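Side-chain contacts in NURA (Sulfolobus solfataricus, PDB 2YGK), which degrades DNA ends as a manganese-dependent nuclease, probably working with the helicase HerA in the repair of double-strand breaks: residues N163-I168 / R175-L180; K155-V160 / N182-S187; R205-D208 / Y214-I217; T261-G266 / R289-S294; T88-G93 / A120-S125. All coordinates share one frame; numbering follows the deposited sequence.

Contact 1 of 5, residues N163-I168 / R175-L180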
# COMPACT_ATOMS: atom_id res chain seq x y z
N ASN A 163 -0.89 3.64 -25.18
CA ASN A 163 0.48 3.31 -25.63
C ASN A 163 1.40 4.53 -25.62
O ASN A 163 2.58 4.41 -25.30
CB ASN A 163 0.48 2.66 -27.03
CG ASN A 163 0.05 1.19 -27.01
OD1 ASN A 163 -1.00 0.83 -26.46
ND2 ASN A 163 0.86 0.33 -27.63
N GLY A 164 0.83 5.69 -25.96
CA GLY A 164 1.56 6.96 -25.93
C GLY A 164 1.90 7.46 -24.53
O GLY A 164 3.03 7.84 -24.26
N ILE A 165 0.89 7.47 -23.66
CA ILE A 165 1.06 7.96 -22.29
C ILE A 165 2.07 7.09 -21.54
O ILE A 165 2.90 7.60 -20.79
CB ILE A 165 -0.29 8.00 -21.53
CG1 ILE A 165 -1.18 9.12 -22.09
CG2 ILE A 165 -0.08 8.22 -20.04
CD1 ILE A 165 -2.61 9.06 -21.62
N ILE A 166 2.00 5.78 -21.76
CA ILE A 166 2.95 4.84 -21.15
C ILE A 166 4.38 5.12 -21.58
O ILE A 166 5.28 5.01 -20.76
CB ILE A 166 2.61 3.36 -21.47
CG1 ILE A 166 1.31 2.93 -20.76
CG2 ILE A 166 3.78 2.45 -21.10
CD1 ILE A 166 0.82 1.54 -21.15
N SER A 167 4.56 5.51 -22.85
CA SER A 167 5.90 5.76 -23.45
C SER A 167 6.63 7.02 -22.96
O SER A 167 7.79 7.24 -23.33
CB SER A 167 5.78 5.84 -24.97
OG SER A 167 5.16 4.68 -25.51
N ILE A 168 5.96 7.86 -22.17
CA ILE A 168 6.58 9.07 -21.60
C ILE A 168 7.88 8.73 -20.86
O ILE A 168 8.05 7.62 -20.35
CB ILE A 168 5.61 9.83 -20.63
CG1 ILE A 168 4.73 10.81 -21.41
CG2 ILE A 168 6.37 10.61 -19.56
CD1 ILE A 168 5.41 12.14 -21.72
N ARG A 175 2.10 9.65 -14.15
CA ARG A 175 1.04 9.59 -13.18
C ARG A 175 0.03 10.67 -13.49
O ARG A 175 -1.16 10.39 -13.54
CB ARG A 175 1.56 9.74 -11.75
CG ARG A 175 0.47 10.10 -10.73
CD ARG A 175 1.06 10.54 -9.40
NE ARG A 175 2.09 11.56 -9.63
CZ ARG A 175 2.07 12.81 -9.17
NH1 ARG A 175 1.08 13.24 -8.39
NH2 ARG A 175 3.07 13.63 -9.48
N ASP A 176 0.49 11.89 -13.72
CA ASP A 176 -0.40 13.04 -13.91
C ASP A 176 -1.17 12.98 -15.23
O ASP A 176 -2.36 13.27 -15.26
CB ASP A 176 0.35 14.37 -13.76
CG ASP A 176 0.56 14.76 -12.30
OD1 ASP A 176 0.25 13.95 -11.40
OD2 ASP A 176 1.02 15.89 -12.05
N LEU A 177 -0.51 12.57 -16.31
CA LEU A 177 -1.22 12.30 -17.55
C LEU A 177 -2.29 11.23 -17.41
O LEU A 177 -3.35 11.35 -17.98
CB LEU A 177 -0.28 11.88 -18.66
CG LEU A 177 0.36 12.98 -19.47
CD1 LEU A 177 1.13 12.31 -20.62
CD2 LEU A 177 -0.65 14.01 -19.99
N LEU A 178 -1.99 10.16 -16.67
CA LEU A 178 -2.98 9.10 -16.46
C LEU A 178 -4.18 9.59 -15.65
O LEU A 178 -5.29 9.23 -15.93
CB LEU A 178 -2.36 7.86 -15.83
CG LEU A 178 -1.53 6.99 -16.79
CD1 LEU A 178 -0.54 6.04 -16.06
CD2 LEU A 178 -2.45 6.22 -17.70
N MSE A 179 -3.93 10.42 -14.65
CA MSE A 179 -5.00 11.02 -13.87
C MSE A 179 -5.93 11.81 -14.78
O MSE A 179 -7.15 11.64 -14.74
CB MSE A 179 -4.42 11.94 -12.79
CG MSE A 179 -3.80 11.18 -11.66
SE MSE A 179 -3.04 12.34 -10.31
CE MSE A 179 -4.72 13.07 -9.60
N LEU A 180 -5.35 12.67 -15.62
CA LEU A 180 -6.13 13.44 -16.59
C LEU A 180 -6.97 12.54 -17.49
O LEU A 180 -8.18 12.75 -17.63
CB LEU A 180 -5.22 14.31 -17.46
CG LEU A 180 -5.18 15.81 -17.16
CD1 LEU A 180 -4.37 16.53 -18.23
CD2 LEU A 180 -6.58 16.43 -17.07
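Ile165 and Leu177 bury the largest areas where the short helix 162-166 and the turn that follows it pack against the long helix 171-193, a contact within the NurA domain, which belongs to the RNase H clan. The meeting is wholly apolar, as suits Ile165, Leu177 and Leu178, which are buried and purely aliphatic; Ile168 is less enclosed. Most of it rests on one atom, the branch methyl CG2 of Ile165. This carbon lies 3.9 Å from CB of Leu177 and 3.8 Å from CG of Leu178, so it presses on two successive residues of the facing helix at once. In Ile165 CG1 stands beside the backbone N (chi1 -70°), which puts CG2 anti to that N and aims the methyl at the neighbouring helix. Leu178 is attached less directly towards the contact, yet its fork swings in, and its CD2 adds a further touch on the same methyl at 3.9 Å. The two side chains run at an oblique angle to each other, whereas Ile168 and Leu177 meet nearly at right angles, CG1 of Ile168 lying 4.0 Å from CD1 of Leu177. Leu177 thus serves two isoleucines, the first with its CB and the second with a terminal methyl. Beyond the pair, Leu178 reaches Leu110 of helix 104-123, while Leu177 also touches Phe149 and Ile157, so the interface merges into a larger apolar core. On the more exposed side of the short helix, the hydroxyl OG of Ser167 turns back to bond the carbonyl O of Asn163 at 2.6 Å, tilted 17° from the carbonyl plane.

Contact 2 of 5, residues K155-V160 / N182-S187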
# COMPACT_ATOMS: atom_id res chain seq x y z
N LYS A 155 -2.90 16.35 -26.30
CA LYS A 155 -3.51 15.65 -27.44
C LYS A 155 -3.68 14.15 -27.20
O LYS A 155 -4.70 13.57 -27.57
CB LYS A 155 -2.70 15.88 -28.73
CG LYS A 155 -2.92 17.24 -29.37
CD LYS A 155 -2.02 17.41 -30.59
CE LYS A 155 -1.94 18.87 -31.02
NZ LYS A 155 -1.28 19.01 -32.35
N LEU A 156 -2.66 13.53 -26.60
CA LEU A 156 -2.70 12.13 -26.18
C LEU A 156 -3.91 11.81 -25.30
O LEU A 156 -4.52 10.75 -25.40
CB LEU A 156 -1.40 11.78 -25.43
CG LEU A 156 -0.08 11.73 -26.25
CD1 LEU A 156 1.13 11.73 -25.27
CD2 LEU A 156 -0.02 10.43 -27.06
N ILE A 157 -4.23 12.76 -24.42
CA ILE A 157 -5.46 12.73 -23.64
C ILE A 157 -6.64 12.63 -24.60
O ILE A 157 -7.42 11.68 -24.53
CB ILE A 157 -5.61 14.02 -22.77
CG1 ILE A 157 -4.49 14.12 -21.72
CG2 ILE A 157 -6.97 14.08 -22.09
CD1 ILE A 157 -4.43 12.98 -20.75
N ARG A 158 -6.73 13.61 -25.50
CA ARG A 158 -7.86 13.76 -26.43
C ARG A 158 -8.07 12.57 -27.37
O ARG A 158 -9.21 12.30 -27.81
CB ARG A 158 -7.73 15.05 -27.27
CG ARG A 158 -8.06 16.35 -26.51
CD ARG A 158 -7.65 17.62 -27.27
NE ARG A 158 -7.17 18.66 -26.37
CZ ARG A 158 -6.65 19.83 -26.74
NH1 ARG A 158 -6.54 20.16 -28.03
NH2 ARG A 158 -6.24 20.69 -25.81
N ASN A 159 -6.98 11.88 -27.68
CA ASN A 159 -7.04 10.76 -28.62
C ASN A 159 -7.05 9.41 -27.94
O ASN A 159 -7.15 8.39 -28.60
CB ASN A 159 -5.86 10.86 -29.58
CG ASN A 159 -5.75 12.23 -30.20
OD1 ASN A 159 -6.75 12.82 -30.59
ND2 ASN A 159 -4.53 12.75 -30.28
N VAL A 160 -6.93 9.43 -26.61
CA VAL A 160 -7.03 8.23 -25.79
C VAL A 160 -5.93 7.25 -26.14
O VAL A 160 -6.19 6.09 -26.43
CB VAL A 160 -8.43 7.56 -25.92
CG1 VAL A 160 -8.54 6.36 -24.98
CG2 VAL A 160 -9.56 8.58 -25.66
N ASN A 182 -8.17 9.57 -17.01
CA ASN A 182 -9.35 9.10 -16.28
C ASN A 182 -10.44 10.18 -16.16
O ASN A 182 -11.62 9.89 -16.38
CB ASN A 182 -8.94 8.60 -14.92
CG ASN A 182 -8.01 7.43 -15.01
OD1 ASN A 182 -7.91 6.79 -16.04
ND2 ASN A 182 -7.34 7.14 -13.91
N GLN A 183 -10.07 11.41 -15.84
CA GLN A 183 -11.05 12.50 -15.70
C GLN A 183 -11.79 12.75 -17.02
O GLN A 183 -13.00 12.95 -17.03
CB GLN A 183 -10.39 13.79 -15.19
CG GLN A 183 -9.99 13.74 -13.71
CD GLN A 183 -9.36 15.02 -13.16
OE1 GLN A 183 -8.98 15.94 -13.90
NE2 GLN A 183 -9.25 15.08 -11.84
N PHE A 184 -11.05 12.69 -18.12
CA PHE A 184 -11.61 12.87 -19.44
C PHE A 184 -12.49 11.70 -19.81
O PHE A 184 -13.58 11.88 -20.37
CB PHE A 184 -10.47 13.04 -20.45
CG PHE A 184 -10.91 13.06 -21.89
CD1 PHE A 184 -11.52 14.18 -22.44
CD2 PHE A 184 -10.68 11.95 -22.71
CE1 PHE A 184 -11.91 14.19 -23.78
CE2 PHE A 184 -11.06 11.97 -24.06
CZ PHE A 184 -11.67 13.09 -24.59
N LEU A 185 -12.06 10.49 -19.46
CA LEU A 185 -12.88 9.29 -19.66
C LEU A 185 -14.18 9.24 -18.84
O LEU A 185 -15.23 8.83 -19.35
CB LEU A 185 -12.03 8.05 -19.38
CG LEU A 185 -11.01 7.82 -20.47
CD1 LEU A 185 -10.06 6.72 -20.05
CD2 LEU A 185 -11.68 7.50 -21.82
N VAL A 186 -14.12 9.60 -17.56
CA VAL A 186 -15.37 9.71 -16.77
C VAL A 186 -16.26 10.70 -17.46
O VAL A 186 -17.45 10.46 -17.61
CB VAL A 186 -15.12 10.21 -15.35
CG1 VAL A 186 -16.41 10.63 -14.70
CG2 VAL A 186 -14.42 9.13 -14.53
N SER A 187 -15.69 11.82 -17.89
CA SER A 187 -16.49 12.89 -18.48
C SER A 187 -17.26 12.47 -19.72
O SER A 187 -18.37 12.94 -19.93
CB SER A 187 -15.63 14.10 -18.82
OG SER A 187 -15.13 14.65 -17.62
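The ring of Phe184 is met at its edge, near the ring plane, by the methyl CG2 of Val160, 4.0 Å from CE2, while the carbonyl oxygens of Ile157 and Arg158 approach it obliquely. Phe184 belongs to helix 171-193, and its three neighbours come from the last turn of helix 151-159 and the residue just after it, so this is helix-helix packing in which one aromatic ring is set against a helix terminus. CG stands anti to the backbone N (chi1 172°), which carries the ring across to the last turn of the other helix. CE2 comes within 3.7 Å of O of Ile157, and CZ within 4.1 Å of O of Arg158. Nearer the root of the side chain, the branch methyl CG2 of Ile157 rests on CB of Phe184 at 4.0 Å, the two side chains running antiparallel alongside one another. A large flat hydrocarbon suits the place, since it can touch both apolar methyls and the backbone of the helix end. That end is closed by a Schellman motif: Val160 has a positive phi of 62°, an unusual setting for a beta-branched residue, and its N bonds O of Ile157 at 3.1 Å. The turn brings Val160 round so that its side chain runs roughly perpendicular to that of Phe184. Glu247 also touches Phe184. Next to Phe184, Gln183 is tied through NE2 to O of Ile140, and its own O takes two bonds from opposite faces of its plane, from Ser187 N at 3.0 Å and Ser187 OG at 2.8 Å.

Contact 3 of 5, residues R205-D208 / Y214-I217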
# COMPACT_ATOMS: atom_id res chain seq x y z
N ARG A 205 -15.76 6.18 3.02
CA ARG A 205 -15.32 7.06 4.11
C ARG A 205 -16.29 8.24 4.27
O ARG A 205 -15.98 9.23 4.95
CB ARG A 205 -13.90 7.60 3.84
CG ARG A 205 -12.78 6.55 3.89
CD ARG A 205 -11.36 7.20 3.98
NE ARG A 205 -10.35 6.19 4.32
CZ ARG A 205 -9.81 5.35 3.45
NH1 ARG A 205 -10.14 5.40 2.15
NH2 ARG A 205 -8.93 4.45 3.86
N GLY A 206 -17.45 8.14 3.62
CA GLY A 206 -18.44 9.21 3.71
C GLY A 206 -18.98 9.39 5.11
O GLY A 206 -19.12 8.43 5.86
N ARG A 207 -19.25 10.65 5.45
CA ARG A 207 -19.81 11.05 6.75
C ARG A 207 -20.89 12.10 6.56
O ARG A 207 -21.39 12.68 7.53
CB ARG A 207 -18.70 11.57 7.67
CG ARG A 207 -17.85 10.43 8.25
CD ARG A 207 -16.55 10.89 8.83
NE ARG A 207 -15.81 9.78 9.46
CZ ARG A 207 -15.06 8.90 8.82
NH1 ARG A 207 -14.92 8.96 7.50
NH2 ARG A 207 -14.44 7.94 9.50
N ASP A 208 -21.28 12.32 5.30
CA ASP A 208 -22.28 13.31 4.96
C ASP A 208 -23.49 13.14 5.82
O ASP A 208 -24.06 14.13 6.25
CB ASP A 208 -22.70 13.16 3.50
CG ASP A 208 -21.68 13.75 2.54
OD1 ASP A 208 -21.45 14.98 2.63
OD2 ASP A 208 -21.12 12.99 1.71
N TYR A 214 -16.87 7.34 12.68
CA TYR A 214 -16.95 6.17 11.81
C TYR A 214 -17.68 6.50 10.50
O TYR A 214 -18.42 7.48 10.44
CB TYR A 214 -17.62 5.01 12.56
CG TYR A 214 -16.68 4.39 13.57
CD1 TYR A 214 -16.52 4.93 14.83
CD2 TYR A 214 -15.92 3.28 13.23
CE1 TYR A 214 -15.61 4.36 15.74
CE2 TYR A 214 -15.03 2.71 14.11
CZ TYR A 214 -14.87 3.25 15.37
OH TYR A 214 -13.96 2.67 16.24
N PRO A 215 -17.46 5.72 9.44
CA PRO A 215 -18.21 6.06 8.24
C PRO A 215 -19.69 5.63 8.27
O PRO A 215 -20.08 4.72 9.02
CB PRO A 215 -17.44 5.34 7.13
CG PRO A 215 -16.65 4.30 7.81
CD PRO A 215 -16.37 4.77 9.17
N ASP A 216 -20.49 6.33 7.46
CA ASP A 216 -21.96 6.18 7.42
C ASP A 216 -22.38 4.78 7.11
O ASP A 216 -23.35 4.25 7.69
CB ASP A 216 -22.56 7.08 6.36
CG ASP A 216 -22.44 8.56 6.68
OD1 ASP A 216 -22.43 8.94 7.87
OD2 ASP A 216 -22.36 9.35 5.72
N ILE A 217 -21.63 4.18 6.19
CA ILE A 217 -21.90 2.85 5.68
C ILE A 217 -21.75 1.85 6.81
O ILE A 217 -22.51 0.89 6.86
CB ILE A 217 -21.00 2.50 4.47
CG1 ILE A 217 -21.55 1.28 3.70
CG2 ILE A 217 -19.55 2.27 4.90
CD1 ILE A 217 -20.74 0.88 2.42
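Arg205 meets Pro215 through its backbone, CA lying 4.1 Å from the ring carbon CB, while its side chain leaves the backbone away from Pro215 and the residue packs on Gly101 of the second subunit. Next, Gly206 gives the contact its one cross-segment hydrogen bond: N of Asp216 donates to O of Gly206 at 3.0 Å, almost straight at 171°, and CA of Pro215 adds a CH...O contact to the same oxygen. Glycine suits this place, since a CB would start only about 4.1 Å from OD2 of Asp216. Arg207 then runs beside Pro215 in the same direction. Its chain is extended from CG to NE, which lays one face of the guanidinium over O of Tyr214 and N of Pro215. NE and NH2 bond the carbonyls of Thr212 and Asp213, and NH1 weakly reaches O of Arg205, so the group bridges the loop, firmly on the 212-213 side and weakly on the other. An alanine here would probably leave the carbonyls of Thr212 and Asp213 without these donors and uncover Pro215. Asp208 closes the walk, its N 3.2 Å from OD2 of Asp216 but badly angled for a bond; its carboxylate pairs with Lys235. Asp216, just after the N-cap Pro215 of helix 216-223, instead receives N of Leu209 on OD2 and N of Phe210 on OD1. Backbone N-H groups on both oxygens, together with the helix start, would probably favour the charged carboxylate there and pin the loop to it.

Contact 4 of 5, residues T261-G266 / R289-S294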
# COMPACT_ATOMS: atom_id res chain seq x y z
N THR A 261 -27.76 1.58 0.18
CA THR A 261 -28.89 0.65 0.09
C THR A 261 -28.39 -0.69 0.55
O THR A 261 -27.19 -0.98 0.46
CB THR A 261 -29.44 0.56 -1.39
OG1 THR A 261 -30.60 -0.30 -1.47
CG2 THR A 261 -28.35 0.11 -2.32
N ARG A 262 -29.32 -1.46 1.10
CA ARG A 262 -29.18 -2.86 1.36
C ARG A 262 -30.21 -3.49 0.49
O ARG A 262 -31.39 -3.19 0.67
CB ARG A 262 -29.48 -3.17 2.83
CG ARG A 262 -29.49 -4.67 3.14
CD ARG A 262 -29.75 -4.95 4.60
NE ARG A 262 -28.70 -4.51 5.53
CZ ARG A 262 -28.78 -3.51 6.41
NH1 ARG A 262 -29.88 -2.77 6.53
NH2 ARG A 262 -27.74 -3.23 7.20
N LEU A 263 -29.79 -4.38 -0.41
CA LEU A 263 -30.69 -5.00 -1.40
C LEU A 263 -31.47 -6.17 -0.84
O LEU A 263 -32.48 -6.56 -1.43
CB LEU A 263 -29.92 -5.48 -2.62
CG LEU A 263 -29.19 -4.33 -3.31
CD1 LEU A 263 -28.19 -4.89 -4.23
CD2 LEU A 263 -30.14 -3.34 -4.03
N ASP A 264 -31.00 -6.72 0.28
CA ASP A 264 -31.49 -7.99 0.81
C ASP A 264 -31.36 -7.98 2.33
O ASP A 264 -30.30 -7.61 2.88
CB ASP A 264 -30.66 -9.10 0.20
CG ASP A 264 -31.07 -10.46 0.66
OD1 ASP A 264 -32.02 -10.58 1.46
OD2 ASP A 264 -30.40 -11.43 0.21
N ASN A 265 -32.45 -8.36 3.00
CA ASN A 265 -32.51 -8.42 4.45
C ASN A 265 -31.29 -9.09 5.04
O ASN A 265 -30.98 -10.20 4.67
CB ASN A 265 -33.73 -9.21 4.89
CG ASN A 265 -35.02 -8.41 4.82
OD1 ASN A 265 -35.03 -7.19 4.64
ND2 ASN A 265 -36.14 -9.11 5.01
N GLY A 266 -30.59 -8.41 5.94
CA GLY A 266 -29.51 -9.02 6.71
C GLY A 266 -28.14 -8.96 6.06
O GLY A 266 -27.15 -9.38 6.66
N ARG A 289 -34.68 -3.54 -9.55
CA ARG A 289 -33.92 -4.02 -10.70
C ARG A 289 -32.55 -4.63 -10.35
O ARG A 289 -32.17 -5.68 -10.89
CB ARG A 289 -33.76 -2.88 -11.71
CG ARG A 289 -35.07 -2.42 -12.31
CD ARG A 289 -34.94 -1.03 -12.83
NE ARG A 289 -36.12 -0.62 -13.61
CZ ARG A 289 -36.33 0.61 -14.06
NH1 ARG A 289 -35.47 1.60 -13.81
NH2 ARG A 289 -37.41 0.88 -14.76
N LEU A 290 -31.80 -3.99 -9.47
CA LEU A 290 -30.54 -4.60 -9.00
C LEU A 290 -30.76 -5.91 -8.26
O LEU A 290 -29.95 -6.84 -8.41
CB LEU A 290 -29.78 -3.69 -8.07
CG LEU A 290 -29.09 -2.51 -8.71
CD1 LEU A 290 -28.70 -1.53 -7.62
CD2 LEU A 290 -27.91 -3.05 -9.52
N SER A 291 -31.82 -5.99 -7.45
CA SER A 291 -32.11 -7.21 -6.71
C SER A 291 -32.26 -8.42 -7.65
O SER A 291 -31.92 -9.54 -7.30
CB SER A 291 -33.36 -7.04 -5.80
OG SER A 291 -33.15 -6.13 -4.69
N GLY A 292 -32.72 -8.19 -8.87
CA GLY A 292 -32.93 -9.28 -9.81
C GLY A 292 -31.67 -9.84 -10.45
O GLY A 292 -31.73 -10.85 -11.14
N VAL A 293 -30.52 -9.21 -10.23
CA VAL A 293 -29.27 -9.77 -10.71
C VAL A 293 -28.26 -9.88 -9.57
O VAL A 293 -27.06 -10.00 -9.81
CB VAL A 293 -28.68 -8.91 -11.83
CG1 VAL A 293 -29.72 -8.76 -12.93
CG2 VAL A 293 -28.26 -7.55 -11.29
N SER A 294 -28.77 -9.84 -8.34
CA SER A 294 -27.98 -9.80 -7.14
C SER A 294 -28.02 -11.12 -6.44
O SER A 294 -29.02 -11.84 -6.47
CB SER A 294 -28.51 -8.75 -6.17
OG SER A 294 -28.21 -7.45 -6.63
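Leu263 lies at the heart of this contact, meeting Leu290, Ser291 and Ser294 with different atoms. Its methyl CD2 rests on CB of Leu290 at 4.1 Å, the two side chains inclined to each other, and CD1 sits 3.5 Å from the hydroxyl OG of Ser294. Its CG is set beside the backbone N (chi1 -60°), which sends both methyls into the other segment. OG of Ser291 comes 3.4 Å from O of Leu263 without a bond between them. Arg227 links the two instead, its NE bonding O of Leu263 and its NH2 bonding OG of Ser291; the same hydroxyl also bonds O of Met287. A small side chain with a hydroxyl suits both serines, which pack on leucine while their hydroxyls bond backbone carbonyls and, for Ser291, Arg227 as well. OG of Ser294 donates to O of Leu290 at 2.6 Å from above the carbonyl plane, 55° out of it, and N of Val293 reaches that oxygen from the opposite face at 3.0 Å. Removing the hydroxyl with an alanine would probably leave O of Leu290 with one grip fewer and a gap beside the Leu263 methyl. Farther out, Ile270 backs Leu263, and Phe54 and Pro299 touch Leu290. The arrangement packs the chain leaving strand 255-262 of the central sheet against helix 280-291 and the type I turn 291-294 continuing from it, in the RNase H-like fold, with the Leu290 side chain about 12 Å from that of the manganese ligand Asp133.

Contact 5 of 5, residues T88-G93 / A120-S125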
# COMPACT_ATOMS: atom_id res chain seq x y z
N THR A 88 -19.52 -12.64 -20.24
CA THR A 88 -18.49 -11.62 -20.52
C THR A 88 -18.63 -11.08 -21.93
O THR A 88 -18.95 -11.81 -22.84
CB THR A 88 -17.06 -12.17 -20.38
OG1 THR A 88 -16.98 -13.39 -21.09
CG2 THR A 88 -16.72 -12.45 -18.96
N LEU A 89 -18.38 -9.79 -22.06
CA LEU A 89 -18.50 -9.10 -23.31
C LEU A 89 -17.12 -8.87 -23.87
O LEU A 89 -16.77 -9.45 -24.85
CB LEU A 89 -19.20 -7.76 -23.11
CG LEU A 89 -20.70 -7.68 -23.34
CD1 LEU A 89 -21.17 -6.39 -22.72
CD2 LEU A 89 -21.02 -7.76 -24.83
N SER A 90 -16.35 -8.03 -23.20
CA SER A 90 -14.98 -7.74 -23.59
C SER A 90 -14.01 -8.04 -22.45
O SER A 90 -14.40 -8.03 -21.28
CB SER A 90 -14.85 -6.28 -23.96
OG SER A 90 -15.81 -5.94 -24.94
N GLU A 91 -12.77 -8.32 -22.82
CA GLU A 91 -11.62 -8.39 -21.92
C GLU A 91 -10.51 -7.53 -22.52
O GLU A 91 -10.29 -7.51 -23.72
CB GLU A 91 -11.10 -9.82 -21.77
CG GLU A 91 -12.10 -10.84 -21.21
CD GLU A 91 -12.81 -11.65 -22.29
OE1 GLU A 91 -13.35 -11.08 -23.29
OE2 GLU A 91 -12.85 -12.90 -22.12
N ASP A 92 -9.81 -6.82 -21.67
CA ASP A 92 -8.86 -5.83 -22.10
C ASP A 92 -7.81 -5.79 -21.01
O ASP A 92 -8.14 -5.57 -19.85
CB ASP A 92 -9.56 -4.48 -22.23
CG ASP A 92 -8.86 -3.52 -23.16
OD1 ASP A 92 -7.62 -3.63 -23.36
OD2 ASP A 92 -9.56 -2.64 -23.71
N GLY A 93 -6.55 -6.04 -21.38
CA GLY A 93 -5.47 -6.11 -20.41
C GLY A 93 -4.09 -6.23 -21.03
O GLY A 93 -3.91 -6.88 -22.03
N ALA A 120 -16.29 0.86 -20.36
CA ALA A 120 -17.60 1.45 -20.11
C ALA A 120 -18.07 2.19 -21.38
O ALA A 120 -19.26 2.19 -21.71
CB ALA A 120 -17.55 2.39 -18.91
N LEU A 121 -17.15 2.80 -22.11
CA LEU A 121 -17.52 3.44 -23.36
C LEU A 121 -17.69 2.41 -24.44
O LEU A 121 -18.59 2.52 -25.26
CB LEU A 121 -16.48 4.44 -23.80
CG LEU A 121 -16.45 5.69 -22.95
CD1 LEU A 121 -15.11 6.37 -23.16
CD2 LEU A 121 -17.61 6.66 -23.27
N ARG A 122 -16.84 1.39 -24.47
CA ARG A 122 -17.04 0.36 -25.45
C ARG A 122 -18.44 -0.27 -25.34
O ARG A 122 -19.20 -0.21 -26.27
CB ARG A 122 -15.96 -0.71 -25.37
CG ARG A 122 -15.87 -1.57 -26.62
CD ARG A 122 -14.65 -2.46 -26.61
NE ARG A 122 -14.92 -3.72 -27.30
CZ ARG A 122 -14.13 -4.79 -27.29
NH1 ARG A 122 -12.97 -4.79 -26.63
NH2 ARG A 122 -14.52 -5.89 -27.95
N ASP A 123 -18.79 -0.85 -24.20
CA ASP A 123 -19.94 -1.74 -24.16
C ASP A 123 -21.08 -1.19 -23.36
O ASP A 123 -22.08 -1.87 -23.18
CB ASP A 123 -19.56 -3.11 -23.55
CG ASP A 123 -18.37 -3.77 -24.27
OD1 ASP A 123 -18.37 -3.87 -25.52
OD2 ASP A 123 -17.45 -4.22 -23.57
N GLY A 124 -20.96 0.05 -22.91
CA GLY A 124 -22.00 0.64 -22.06
C GLY A 124 -23.38 0.68 -22.68
O GLY A 124 -24.38 0.40 -22.03
N SER A 125 -23.43 1.01 -23.96
CA SER A 125 -24.68 1.17 -24.68
C SER A 125 -25.39 -0.14 -24.91
O SER A 125 -26.51 -0.14 -25.36
CB SER A 125 -24.40 1.85 -26.00
OG SER A 125 -23.25 1.28 -26.56
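Arg122 and Asp123, at the C-terminal end of helix 104-123, receive Ser90 between them, so the helix is fastened to strand 85-98, an outermost strand, within this chain, of the mixed sheet in this RNase H-clan domain. Arg122 comes first. Its CG is anti to the backbone N (chi1 -162°) and the chain bends at chi3, which brings the guanidinium across the serine: OG of Ser90 sits 3.1 Å from CZ, over the centre of one face. No N-H points at the hydroxyl, so the contact is one of packing and charge, with the positive group probably favouring the electron-rich oxygen. Asp123 follows and takes the actual bond, OG of Ser90 donating to the syn lone pair of OD2 at 2.7 Å. OD2 also bonds OG of Ser78 on the adjoining strand 70-82, and that hydroxyl in turn bonds N of Ser90, a small hydrogen-bond network round a buried carboxylate. The other oxygen, OD1, forms a salt bridge with Lys126; its pairing with NE of Arg122 is long and made by charge alone. A short acid suits the place because it reaches the serines while its CB still packs on CD1 of Leu89, 3.7 Å away, the two side chains running antiparallel. The serine's own carbon shares in the closeness, CB of Ser90 lying 3.3 Å from OD2 of Asp123 and 3.6 Å from NH1 of Arg122.

Along the chain contact 5 comes first, then contacts 1 and 2, then 3 and finally 4; contact 1 falls between the two segments of contact 2. Contacts 1 and 2 share helix 171-193, with centres about 10 Å apart, and touch directly through Ile157 and Leu177. Contact 2 also meets contact 5 where Leu185 packs on Leu121, so the helices 104-123, 151-159, 162-166 and 171-193 of these contacts pack together beside the sheet. Contacts 3 and 4 lie across the chain from contact 1, their centres about 21 Å apart without touching. Contacts 4 and 5 reach the same mixed sheet, and contacts 3 and 5 both lie near the second subunit of the homodimer.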